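Side-chain contacts in tRNA uridine(34) acetyltransferase (PDB 6IA8), which acetylates the wobble uridine at position 34 of tRNA, using acetyl-CoA and radical S-adenosyl-L-methionine chemistry to form carboxymethyluridine: residues Ala477-Ile480 with Ala481-Phe485; Val492-Ile496 with Gly497-Tyr501; Met270-Glu273 with Ile274-Pro278. All coordinates share one frame; numbering follows the deposited sequence.

Contact 1: Ala477-Ile480 with Ala481-Phe485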
# COMPACT_ATOMS: atom_id res chain seq x y z
N ALA A 477 17.57 10.88 -6.45
CA ALA A 477 16.29 11.53 -6.76
C ALA A 477 16.46 13.04 -6.89
O ALA A 477 15.89 13.67 -7.80
CB ALA A 477 15.26 11.19 -5.67
N GLU A 478 17.21 13.64 -5.96
CA GLU A 478 17.46 15.07 -6.02
C GLU A 478 18.21 15.45 -7.29
O GLU A 478 17.89 16.46 -7.93
CB GLU A 478 18.24 15.52 -4.78
CG GLU A 478 17.40 15.34 -3.49
CD GLU A 478 18.23 15.51 -2.23
OE1 GLU A 478 19.41 15.86 -2.32
OE2 GLU A 478 17.68 15.27 -1.15
N ARG A 479 19.22 14.65 -7.67
CA ARG A 479 19.97 14.93 -8.89
C ARG A 479 19.07 14.86 -10.12
O ARG A 479 19.11 15.74 -10.99
CB ARG A 479 21.13 13.94 -9.04
CG ARG A 479 22.04 14.23 -10.21
CD ARG A 479 22.96 13.07 -10.53
NE ARG A 479 22.24 11.94 -11.12
CZ ARG A 479 21.87 11.88 -12.39
NH1 ARG A 479 22.13 12.89 -13.21
NH2 ARG A 479 21.22 10.82 -12.85
N ILE A 480 18.24 13.82 -10.20
CA ILE A 480 17.35 13.68 -11.35
C ILE A 480 16.38 14.85 -11.40
O ILE A 480 16.17 15.44 -12.46
CB ILE A 480 16.61 12.33 -11.29
CG1 ILE A 480 17.59 11.19 -11.51
CG2 ILE A 480 15.47 12.31 -12.30
CD1 ILE A 480 16.99 9.80 -11.35
N ALA A 481 15.77 15.18 -10.26
CA ALA A 481 14.79 16.25 -10.22
C ALA A 481 15.39 17.55 -10.73
O ALA A 481 14.77 18.26 -11.52
CB ALA A 481 14.26 16.44 -8.80
N LYS A 482 16.62 17.85 -10.30
CA LYS A 482 17.22 19.15 -10.60
C LYS A 482 17.87 19.16 -11.97
O LYS A 482 17.65 20.09 -12.76
CB LYS A 482 18.25 19.51 -9.52
CG LYS A 482 19.00 20.84 -9.79
CD LYS A 482 19.95 21.17 -8.65
CE LYS A 482 20.47 22.61 -8.77
NZ LYS A 482 21.34 22.96 -7.62
N GLU A 483 18.68 18.15 -12.27
CA GLU A 483 19.50 18.20 -13.48
C GLU A 483 18.72 17.76 -14.71
O GLU A 483 18.93 18.29 -15.80
CB GLU A 483 20.74 17.33 -13.30
CG GLU A 483 21.66 17.78 -12.17
CD GLU A 483 22.94 16.93 -12.07
OE1 GLU A 483 23.03 15.89 -12.76
OE2 GLU A 483 23.84 17.32 -11.31
N GLU A 484 17.82 16.80 -14.56
CA GLU A 484 17.11 16.25 -15.70
C GLU A 484 15.75 16.90 -15.93
O GLU A 484 15.38 17.12 -17.08
CB GLU A 484 16.93 14.74 -15.53
CG GLU A 484 16.17 14.06 -16.68
CD GLU A 484 16.24 12.54 -16.58
OE1 GLU A 484 17.10 12.03 -15.83
OE2 GLU A 484 15.42 11.84 -17.22
N PHE A 485 15.00 17.19 -14.87
CA PHE A 485 13.68 17.79 -15.01
C PHE A 485 13.64 19.27 -14.67
O PHE A 485 12.58 19.91 -14.81
CB PHE A 485 12.68 17.02 -14.14
CG PHE A 485 12.40 15.63 -14.64
CD1 PHE A 485 13.20 14.59 -14.25
CD2 PHE A 485 11.35 15.38 -15.51
CE1 PHE A 485 12.97 13.30 -14.74
CE2 PHE A 485 11.09 14.10 -15.97
CZ PHE A 485 11.90 13.06 -15.58
O HOH W 1 19.52 12.12 -15.02

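Contact 2: Val492-Ile496 with Gly497-Tyr501. With SO4 (sulfate ion), chain D.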
# COMPACT_ATOMS: atom_id res chain seq x y z
N VAL A 492 8.72 15.46 0.03
CA VAL A 492 8.64 14.06 0.44
C VAL A 492 7.33 13.86 1.20
O VAL A 492 7.02 14.62 2.12
CB VAL A 492 9.83 13.68 1.33
CG1 VAL A 492 9.72 12.23 1.73
CG2 VAL A 492 11.13 13.98 0.61
N THR A 493 6.56 12.85 0.78
CA THR A 493 5.46 12.33 1.58
C THR A 493 6.07 11.46 2.68
O THR A 493 6.65 10.42 2.40
CB THR A 493 4.49 11.53 0.73
OG1 THR A 493 4.12 12.31 -0.42
CG2 THR A 493 3.25 11.17 1.53
N SER A 494 5.99 11.92 3.91
CA SER A 494 6.67 11.29 5.03
C SER A 494 5.65 10.85 6.06
O SER A 494 4.75 11.63 6.40
CB SER A 494 7.66 12.27 5.69
OG SER A 494 8.22 11.75 6.90
N GLY A 495 5.81 9.65 6.59
CA GLY A 495 5.05 9.28 7.77
C GLY A 495 5.40 10.19 8.94
O GLY A 495 6.49 10.78 9.00
N ILE A 496 4.45 10.32 9.86
CA ILE A 496 4.67 11.17 11.03
C ILE A 496 5.98 10.79 11.72
O ILE A 496 6.78 11.65 12.08
CB ILE A 496 3.47 11.07 11.99
CG1 ILE A 496 2.21 11.59 11.29
CG2 ILE A 496 3.75 11.81 13.28
CD1 ILE A 496 0.89 11.08 11.91
N GLY A 497 6.20 9.48 11.92
CA GLY A 497 7.37 9.02 12.63
C GLY A 497 8.64 8.92 11.82
O GLY A 497 9.65 8.45 12.33
N VAL A 498 8.61 9.38 10.57
CA VAL A 498 9.78 9.38 9.70
C VAL A 498 10.30 10.79 9.43
O VAL A 498 11.36 10.95 8.80
CB VAL A 498 9.48 8.67 8.36
CG1 VAL A 498 10.77 8.39 7.59
CG2 VAL A 498 8.70 7.40 8.58
N ARG A 499 9.57 11.83 9.85
CA ARG A 499 9.98 13.19 9.54
C ARG A 499 11.41 13.44 10.01
O ARG A 499 12.19 14.10 9.33
CB ARG A 499 9.00 14.17 10.19
CG ARG A 499 7.59 14.08 9.56
CD ARG A 499 6.56 14.93 10.30
NE ARG A 499 5.27 14.93 9.61
CZ ARG A 499 4.11 15.24 10.18
NH1 ARG A 499 4.07 15.59 11.46
NH2 ARG A 499 2.99 15.20 9.47
N GLU A 500 11.76 12.89 11.18
CA GLU A 500 13.09 13.11 11.74
C GLU A 500 14.16 12.62 10.78
O GLU A 500 15.22 13.24 10.66
CB GLU A 500 13.22 12.42 13.11
CG GLU A 500 14.36 12.93 13.96
CD GLU A 500 14.23 14.40 14.28
OE1 GLU A 500 15.04 15.20 13.76
OE2 GLU A 500 13.32 14.77 15.05
N TYR A 501 13.90 11.52 10.09
CA TYR A 501 14.86 10.97 9.14
C TYR A 501 15.15 11.95 8.03
O TYR A 501 16.30 12.16 7.66
CB TYR A 501 14.33 9.66 8.56
CG TYR A 501 15.21 9.03 7.49
CD1 TYR A 501 16.27 8.19 7.83
CD2 TYR A 501 15.00 9.30 6.15
CE1 TYR A 501 17.08 7.61 6.85
CE2 TYR A 501 15.79 8.73 5.16
CZ TYR A 501 16.84 7.90 5.51
OH TYR A 501 17.62 7.33 4.53
S SO4 D . 20.22 4.70 5.03
O1 SO4 D . 20.86 5.56 4.01
O2 SO4 D . 21.33 4.02 5.75
O3 SO4 D . 19.42 5.54 5.92
O4 SO4 D . 19.39 3.68 4.37
O HOH W 2 4.99 14.73 6.71
O HOH W 3 9.82 11.66 13.07

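Contact 3: Met270-Glu273 with Ile274-Pro278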
# COMPACT_ATOMS: atom_id res chain seq x y z
N MET A 270 -8.29 -7.08 -17.50
CA MET A 270 -8.29 -6.02 -16.50
C MET A 270 -6.89 -5.83 -15.90
O MET A 270 -6.41 -4.70 -15.71
CB MET A 270 -9.30 -6.35 -15.39
CG MET A 270 -9.10 -5.51 -14.14
SD MET A 270 -10.50 -5.57 -12.97
CE MET A 270 -10.38 -7.21 -12.30
N PHE A 271 -6.25 -6.93 -15.49
CA PHE A 271 -4.92 -6.78 -14.91
C PHE A 271 -3.92 -6.21 -15.91
O PHE A 271 -3.06 -5.38 -15.55
CB PHE A 271 -4.46 -8.11 -14.34
CG PHE A 271 -5.17 -8.45 -13.04
CD1 PHE A 271 -4.85 -7.79 -11.86
CD2 PHE A 271 -6.16 -9.41 -13.01
CE1 PHE A 271 -5.52 -8.08 -10.68
CE2 PHE A 271 -6.85 -9.70 -11.84
CZ PHE A 271 -6.52 -9.05 -10.68
N LYS A 272 -3.98 -6.67 -17.17
CA LYS A 272 -3.08 -6.10 -18.17
C LYS A 272 -3.31 -4.60 -18.29
O LYS A 272 -2.36 -3.80 -18.33
CB LYS A 272 -3.27 -6.82 -19.52
CG LYS A 272 -2.40 -6.30 -20.63
CD LYS A 272 -2.50 -7.18 -21.87
CE LYS A 272 -1.74 -6.57 -23.06
NZ LYS A 272 -1.84 -7.42 -24.28
N GLU A 273 -4.59 -4.20 -18.31
CA GLU A 273 -4.92 -2.80 -18.51
C GLU A 273 -4.45 -1.96 -17.34
O GLU A 273 -3.95 -0.86 -17.55
CB GLU A 273 -6.42 -2.63 -18.73
CG GLU A 273 -6.80 -1.25 -19.18
CD GLU A 273 -8.27 -1.15 -19.57
OE1 GLU A 273 -8.87 -2.21 -19.87
OE2 GLU A 273 -8.80 -0.03 -19.55
N ILE A 274 -4.58 -2.47 -16.11
CA ILE A 274 -4.22 -1.71 -14.92
C ILE A 274 -2.73 -1.40 -14.89
O ILE A 274 -2.31 -0.40 -14.27
CB ILE A 274 -4.67 -2.49 -13.67
CG1 ILE A 274 -6.20 -2.32 -13.50
CG2 ILE A 274 -3.93 -2.04 -12.45
CD1 ILE A 274 -6.83 -3.25 -12.48
N PHE A 275 -1.91 -2.23 -15.54
CA PHE A 275 -0.46 -2.04 -15.52
C PHE A 275 0.11 -1.43 -16.80
O PHE A 275 1.34 -1.21 -16.87
CB PHE A 275 0.24 -3.37 -15.24
CG PHE A 275 -0.17 -4.00 -13.93
CD1 PHE A 275 -0.27 -3.23 -12.78
CD2 PHE A 275 -0.50 -5.35 -13.86
CE1 PHE A 275 -0.69 -3.80 -11.58
CE2 PHE A 275 -0.88 -5.92 -12.68
CZ PHE A 275 -0.98 -5.15 -11.55
N THR A 276 -0.74 -1.18 -17.82
CA THR A 276 -0.27 -0.68 -19.11
C THR A 276 -1.13 0.46 -19.66
O THR A 276 -0.88 0.92 -20.78
CB THR A 276 -0.17 -1.79 -20.18
OG1 THR A 276 -1.47 -2.37 -20.44
CG2 THR A 276 0.79 -2.89 -19.77
N ASN A 277 -2.12 0.92 -18.91
CA ASN A 277 -2.94 2.07 -19.27
C ASN A 277 -2.67 3.17 -18.25
O ASN A 277 -2.82 2.92 -17.04
CB ASN A 277 -4.41 1.67 -19.26
CG ASN A 277 -5.34 2.81 -19.59
OD1 ASN A 277 -5.03 3.99 -19.36
ND2 ASN A 277 -6.52 2.46 -20.09
N PRO A 278 -2.19 4.35 -18.66
CA PRO A 278 -1.70 5.33 -17.67
C PRO A 278 -2.82 5.91 -16.79
O PRO A 278 -2.55 6.58 -15.79
CB PRO A 278 -1.07 6.43 -18.53
CG PRO A 278 -1.82 6.33 -19.81
CD PRO A 278 -2.04 4.84 -20.04

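Contact 1: Ala477-Ile480 with Ala481-Phe485
Pairs four and five residues apart, R479 with E483 and I480 with F485, make this a local contact along the C-terminal turns of helix 469-484, the long helix of the GNAT acetyltransferase fold whose N-terminal end probably binds acetyl-CoA. The regular part is alpha-helical, as in the bond from A481 N to A477 O (2.9 Å). It then widens into a pi-type turn: I480 O accepts both E484 N at 3.0 Å and F485 N at 3.2 Å. On the solvent side R479 forms a salt bridge with E483, NH1 to OE1 at 3.2 Å. A chi1 of -175° carries the arginine chain beside its own carbonyl carbon, and a bend at chi3 then turns it across E483, whose OE1 meets the guanidinium at its edge with the two planes 72° apart. The aliphatic stem shares in this, E483 CD lying 3.4 Å from R479 CG. R479 is poorly ordered, and its NH2 also forms a salt bridge with E476, so E483 is one of two carboxylate partners. E484 OE2 pairs with R396, while its OE1 takes a water that R479 NH2 also reaches, weakly. I480, buried, and F485, partly exposed, lie side by side, pointing the same way; both touch R396 of strand 392-401. There the branch methyl CG2 of I480 meets CE1 of the F485 ring at 3.6 Å.

Contact 2: Val492-Ile496 with Gly497-Tyr501
S494 reaches across to V498 and R499 in the turn that links strand 489-492 to helix 499-504 of the GNAT fold. The first torsion of S494 sets OG opposite its backbone N (chi1 172°), which brings the hydroxyl against CG of R499 and CB of V498. From there OG donates to G495 O at 2.9 Å. V498 N donates to the same oxygen at 3.0 Å, coming from well above the carbonyl plane and from the face opposite to the serine, so two bonds grip G495 O and hold the turn. R499 leaves the helix start with CG beside its own backbone N (chi1 -67°) and runs extended to NE, alongside I496 and pointing the same way. One face of its guanidinium is covered, off-centre, by I496 CA, 4.0 Å above the plane. At the edge, NE donates to a water 2.9 Å away, while NH1 forms a salt bridge with E179 of the radical SAM core. Since V498 packs on V186 of that core, the turn joins the two catalytic domains; V498 also lies against Y502, which probably binds acetyl-CoA. Y501 points elsewhere, toward a sulfate ion, probably from the crystallisation liquor, also held by the backbone N atoms of G468, G470 and R471, a site consistent with the pyrophosphate-binding loop of GNAT enzymes. Its OH donates to sulfate O3 at 2.9 Å, the oxygen lying in the ring plane.

Contact 3: Met270-Glu273 with Ile274-Pro278
The last turns of helix 264-276 and the following loop residue set M270 beside I274 and E273 beside N277, each pair four residues apart. CG of M270 packs on CD1 of I274 at 3.6 Å. F271 and F275 meet more loosely, CE2 of F275 coming to the edge of the F271 ring. This helix is the crossover of a beta-alpha-beta unit in the radical SAM core, between parallel strands 250-255 and 284-287; F271 and I274 both pack on L255, and F271 also touches V318 and A322 of helix 312-325. Farther along, K272 O takes F275 N and the hydroxyl of T276 from opposite faces of its carbonyl plane. OG1 of T276 sits between its own N and carbonyl carbon (chi1 62°), close enough to K272 O for a 2.7 Å bond. E273 lays its carboxylate almost parallel to the amide of N277, 9° apart, and OE2 accepts a weak bond from ND2 at 3.4 Å. With an alanine in place of E273, N277 ND2 would probably lose this partner, and N277 CB the E273 CG that packs on it at 3.8 Å. The other end of that amide, N277 OD1, accepts from D279 N.

In the fold
Along the chain contact 3 comes first, in the radical SAM core, followed by contacts 1 and 2 in the acetyltransferase domain. Contacts 1 and 2 are neighbours in topology: helix 469-484 leads into strand 489-492, parallel to strand 440-448 in the mixed sheet, and then the turn of contact 2. Their centres are about 21 Å apart, their nearest atoms about 7 Å. Contact 3 belongs with the parallel sheet, its centre about 28 Å from that of contact 1 and about 31 Å from that of contact 2, which lies on the other side of the chain's centre. Contacts 1 and 3 each finish a helix of their own domain, whereas contact 2 touches the radical SAM core through E179 and V186.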